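Local coordinates for protein putative NADPH-dependent oxidoreductase (Desulfitobacterium hafniense DCB-2, PDB 3DB2) that is a putative NADPH-dependent oxidoreductase that probably binds the dinucleotide in its Rossmann-fold domain and carries a GFO/IDH/MocA-type C-terminal domain, at residues 212-220 / 229-237. Numbering follows the deposited sequence.
Sequences ENITVNQTL and AYLGTNWAC
Gln218 and Tyr230 meet on one face of an antiparallel beta hairpin. The Gln218 amide stands almost upright to the phenol ring, their planes 83° apart. Gln218 NE2 donates to Tyr230 OH at 3.0 Å, with the hydroxyl somewhat out of the amide plane. Gln218 CB sits at the ring edge, 3.8 Å from Tyr230 CE1. With chi1 at 161°, the Tyr230 ring swings opposite the backbone N and runs along its own strand, with Gly232 N over one face. Gly232 has no side chain, and the hydroxyl lies where a CB would be. Leu220 CD2 also reaches the ring edge, 4.2 Å from Tyr230 CD1. Tyr230 OH also bonds Glu151 of the second subunit, and the two subunits' Tyr230 rings stack. An alanine in place of Tyr230 is likely to leave Gln218 NE2 and that glutamate without this hydroxyl and to open a gap beside Leu220.

On the same face, Val216 and Asn234 lie side by side, with Val216 CG2 3.8 Å from Asn234 OD1. This oxygen accepts from Ala236 N in an Asx turn.

On the other face, Asn217 and Thr233 cross at a slant. Asn217 ND2 donates to Thr233 OG1 at 3.1 Å, with OG1 17° out of the amide plane, and also bonds Gly176 O. A water donates to Thr219 OG1 and Leu231 O and bonds Thr233 OG1; Asn202 bonds both Thr219 OG1 and Asn217 OD1. Backbone bonds pair Asn217 with Thr233 and Thr219 with Leu231.

The hairpin belongs to the mixed sheet of the C-terminal domain. Strand 197-205 flanks strand 216-223, with a classic beta bulge at Thr215 and Val216 opposite Lys205. Strand 147-155 flanks strand 228-234. Helices 178-181 and 183-194 pack on the Asn217 face, whereas the second subunit packs against the Tyr230 face.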
loop_
_atom_site.group_PDB
_atom_site.type_symbol
_atom_site.label_atom_id
_atom_site.label_comp_id
_atom_site.label_asym_id
_atom_site.label_seq_id
_atom_site.Cartn_x
_atom_site.Cartn_y
_atom_site.Cartn_z
ATOM N N GLU C 212 20.199 5.155 -14.304
ATOM C CA GLU C 212 20.185 3.709 -14.493
ATOM C C GLU C 212 19.643 2.994 -13.251
ATOM O O GLU C 212 19.406 1.785 -13.221
ATOM C CB GLU C 212 21.574 3.161 -14.790
ATOM C CG GLU C 212 22.523 3.152 -13.605
ATOM C CD GLU C 212 23.416 4.387 -13.598
ATOM O OE1 GLU C 212 22.869 5.514 -13.731
ATOM O OE2 GLU C 212 24.652 4.236 -13.449
ATOM N N ASN C 213 19.443 3.729 -12.157
ATOM C CA ASN C 213 18.983 3.027 -10.955
ATOM C C ASN C 213 17.467 2.807 -10.939
ATOM O O ASN C 213 16.692 3.454 -11.654
ATOM C CB ASN C 213 19.404 3.834 -9.741
ATOM C CG ASN C 213 19.710 2.990 -8.522
ATOM O OD1 ASN C 213 19.543 1.775 -8.516
ATOM N ND2 ASN C 213 20.187 3.690 -7.504
ATOM N N ILE C 214 17.055 1.871 -10.088
ATOM C CA ILE C 214 15.619 1.758 -9.728
ATOM C C ILE C 214 15.127 3.091 -9.245
ATOM O O ILE C 214 15.866 3.768 -8.487
ATOM C CB ILE C 214 15.483 0.646 -8.656
ATOM C CG1 ILE C 214 15.649 -0.748 -9.262
ATOM C CG2 ILE C 214 14.187 0.820 -7.888
ATOM C CD1 ILE C 214 15.856 -1.892 -8.294
ATOM N N THR C 215 13.941 3.553 -9.613
ATOM C CA THR C 215 13.341 4.722 -8.991
ATOM C C THR C 215 11.955 4.492 -8.383
ATOM O O THR C 215 11.430 5.449 -7.798
ATOM C CB THR C 215 13.207 5.904 -9.963
ATOM O OG1 THR C 215 12.434 5.653 -11.121
ATOM C CG2 THR C 215 14.600 6.252 -10.523
ATOM N N VAL C 216 11.438 3.275 -8.549
ATOM C CA VAL C 216 10.098 2.916 -8.072
ATOM C C VAL C 216 10.137 1.483 -7.555
ATOM O O VAL C 216 10.548 0.585 -8.294
ATOM C CB VAL C 216 9.038 3.033 -9.175
ATOM C CG1 VAL C 216 7.678 2.516 -8.695
ATOM C CG2 VAL C 216 8.883 4.454 -9.692
ATOM N N ASN C 217 9.788 1.276 -6.300
ATOM C CA ASN C 217 9.720 -0.004 -5.663
ATOM C C ASN C 217 8.333 -0.164 -4.972
ATOM O O ASN C 217 7.798 0.816 -4.484
ATOM C CB ASN C 217 10.734 -0.287 -4.570
ATOM C CG ASN C 217 12.183 -0.160 -5.021
ATOM O OD1 ASN C 217 12.722 -1.077 -5.608
ATOM N ND2 ASN C 217 12.719 1.005 -4.669
ATOM N N GLN C 218 7.878 -1.400 -4.967
ATOM C CA GLN C 218 6.822 -1.835 -4.055
ATOM C C GLN C 218 7.365 -3.104 -3.382
ATOM O O GLN C 218 7.699 -4.067 -4.051
ATOM C CB GLN C 218 5.532 -2.061 -4.787
ATOM C CG GLN C 218 4.907 -0.732 -5.200
ATOM C CD GLN C 218 3.524 -0.838 -5.789
ATOM O OE1 GLN C 218 3.307 -1.687 -6.661
ATOM N NE2 GLN C 218 2.565 -0.030 -5.356
ATOM N N THR C 219 7.400 -3.072 -2.056
ATOM C CA THR C 219 8.048 -4.119 -1.284
ATOM C C THR C 219 7.037 -4.714 -0.292
ATOM O O THR C 219 6.391 -3.884 0.375
ATOM C CB THR C 219 9.238 -3.571 -0.477
ATOM O OG1 THR C 219 10.074 -2.863 -1.390
ATOM C CG2 THR C 219 10.006 -4.723 0.137
ATOM N N LEU C 220 6.994 -6.030 -0.263
ATOM C CA LEU C 220 6.244 -6.739 0.771
ATOM C C LEU C 220 7.221 -7.323 1.804
ATOM O O LEU C 220 8.291 -7.828 1.500
ATOM C CB LEU C 220 5.401 -7.860 0.193
ATOM C CG LEU C 220 4.368 -7.431 -0.842
ATOM C CD1 LEU C 220 3.520 -8.651 -1.225
ATOM C CD2 LEU C 220 3.506 -6.284 -0.358
ATOM N N ALA C 229 3.638 -6.241 6.084
ATOM C CA ALA C 229 3.677 -4.829 5.695
ATOM C C ALA C 229 3.997 -4.688 4.197
ATOM O O ALA C 229 4.595 -5.569 3.593
ATOM C CB ALA C 229 4.657 -4.036 6.519
ATOM N N TYR C 230 3.553 -3.554 3.672
ATOM C CA TYR C 230 3.822 -3.006 2.362
ATOM C C TYR C 230 4.669 -1.742 2.509
ATOM O O TYR C 230 4.334 -0.928 3.376
ATOM C CB TYR C 230 2.505 -2.672 1.652
ATOM C CG TYR C 230 2.693 -1.699 0.516
ATOM C CD1 TYR C 230 3.328 -2.100 -0.660
ATOM C CD2 TYR C 230 2.251 -0.387 0.626
ATOM C CE1 TYR C 230 3.493 -1.188 -1.687
ATOM C CE2 TYR C 230 2.423 0.528 -0.407
ATOM C CZ TYR C 230 3.047 0.097 -1.555
ATOM O OH TYR C 230 3.248 0.957 -2.618
ATOM N N LEU C 231 5.707 -1.613 1.680
ATOM C CA LEU C 231 6.459 -0.370 1.610
ATOM C C LEU C 231 6.569 0.087 0.158
ATOM O O LEU C 231 7.129 -0.646 -0.646
ATOM C CB LEU C 231 7.841 -0.551 2.217
ATOM C CG LEU C 231 8.822 0.612 2.010
ATOM C CD1 LEU C 231 8.301 1.893 2.634
ATOM C CD2 LEU C 231 10.163 0.258 2.618
ATOM N N GLY C 232 6.062 1.260 -0.159
ATOM C CA GLY C 232 6.219 1.865 -1.478
ATOM C C GLY C 232 7.242 2.979 -1.383
ATOM O O GLY C 232 7.170 3.803 -0.476
ATOM N N THR C 233 8.218 2.954 -2.284
ATOM C CA THR C 233 9.264 3.988 -2.352
ATOM C C THR C 233 9.321 4.446 -3.806
ATOM O O THR C 233 9.382 3.616 -4.715
ATOM C CB THR C 233 10.639 3.515 -1.875
ATOM O OG1 THR C 233 10.970 2.252 -2.459
ATOM C CG2 THR C 233 10.638 3.346 -0.361
ATOM N N ASN C 234 9.233 5.735 -4.074
ATOM C CA ASN C 234 8.987 6.200 -5.428
ATOM C C ASN C 234 9.711 7.522 -5.630
ATOM O O ASN C 234 9.577 8.374 -4.742
ATOM C CB ASN C 234 7.456 6.276 -5.532
ATOM C CG ASN C 234 6.976 6.474 -6.951
ATOM O OD1 ASN C 234 7.592 7.306 -7.607
ATOM N ND2 ASN C 234 5.931 5.744 -7.359
ATOM N N TRP C 235 10.447 7.657 -6.720
ATOM C CA TRP C 235 11.196 8.897 -6.986
ATOM C C TRP C 235 10.603 9.633 -8.174
ATOM O O TRP C 235 11.265 10.442 -8.805
ATOM C CB TRP C 235 12.692 8.598 -7.191
ATOM C CG TRP C 235 13.577 8.883 -6.014
ATOM C CD1 TRP C 235 13.286 9.575 -4.865
ATOM C CD2 TRP C 235 14.951 8.473 -5.859
ATOM N NE1 TRP C 235 14.347 9.612 -4.038
ATOM C CE2 TRP C 235 15.404 8.947 -4.613
ATOM C CE3 TRP C 235 15.871 7.755 -6.630
ATOM C CZ2 TRP C 235 16.687 8.747 -4.108
ATOM C CZ3 TRP C 235 17.141 7.561 -6.122
ATOM C CH2 TRP C 235 17.561 8.040 -4.882
ATOM N N ALA C 236 9.354 9.308 -8.496
ATOM C CA ALA C 236 8.701 9.744 -9.727
ATOM C C ALA C 236 7.365 10.422 -9.504
ATOM O O ALA C 236 6.545 10.404 -10.433
ATOM C CB ALA C 236 8.530 8.499 -10.609
ATOM N N CYS C 237 7.147 10.973 -8.296
ATOM C CA CYS C 237 5.896 11.656 -8.005
ATOM C C CYS C 237 5.995 12.681 -6.890
ATOM O O CYS C 237 6.948 12.750 -6.127
ATOM C CB CYS C 237 4.816 10.596 -7.664
ATOM S SG CYS C 237 5.254 9.640 -6.176
HETATM O O HOH W 1 9.640 0.121 -1.380
#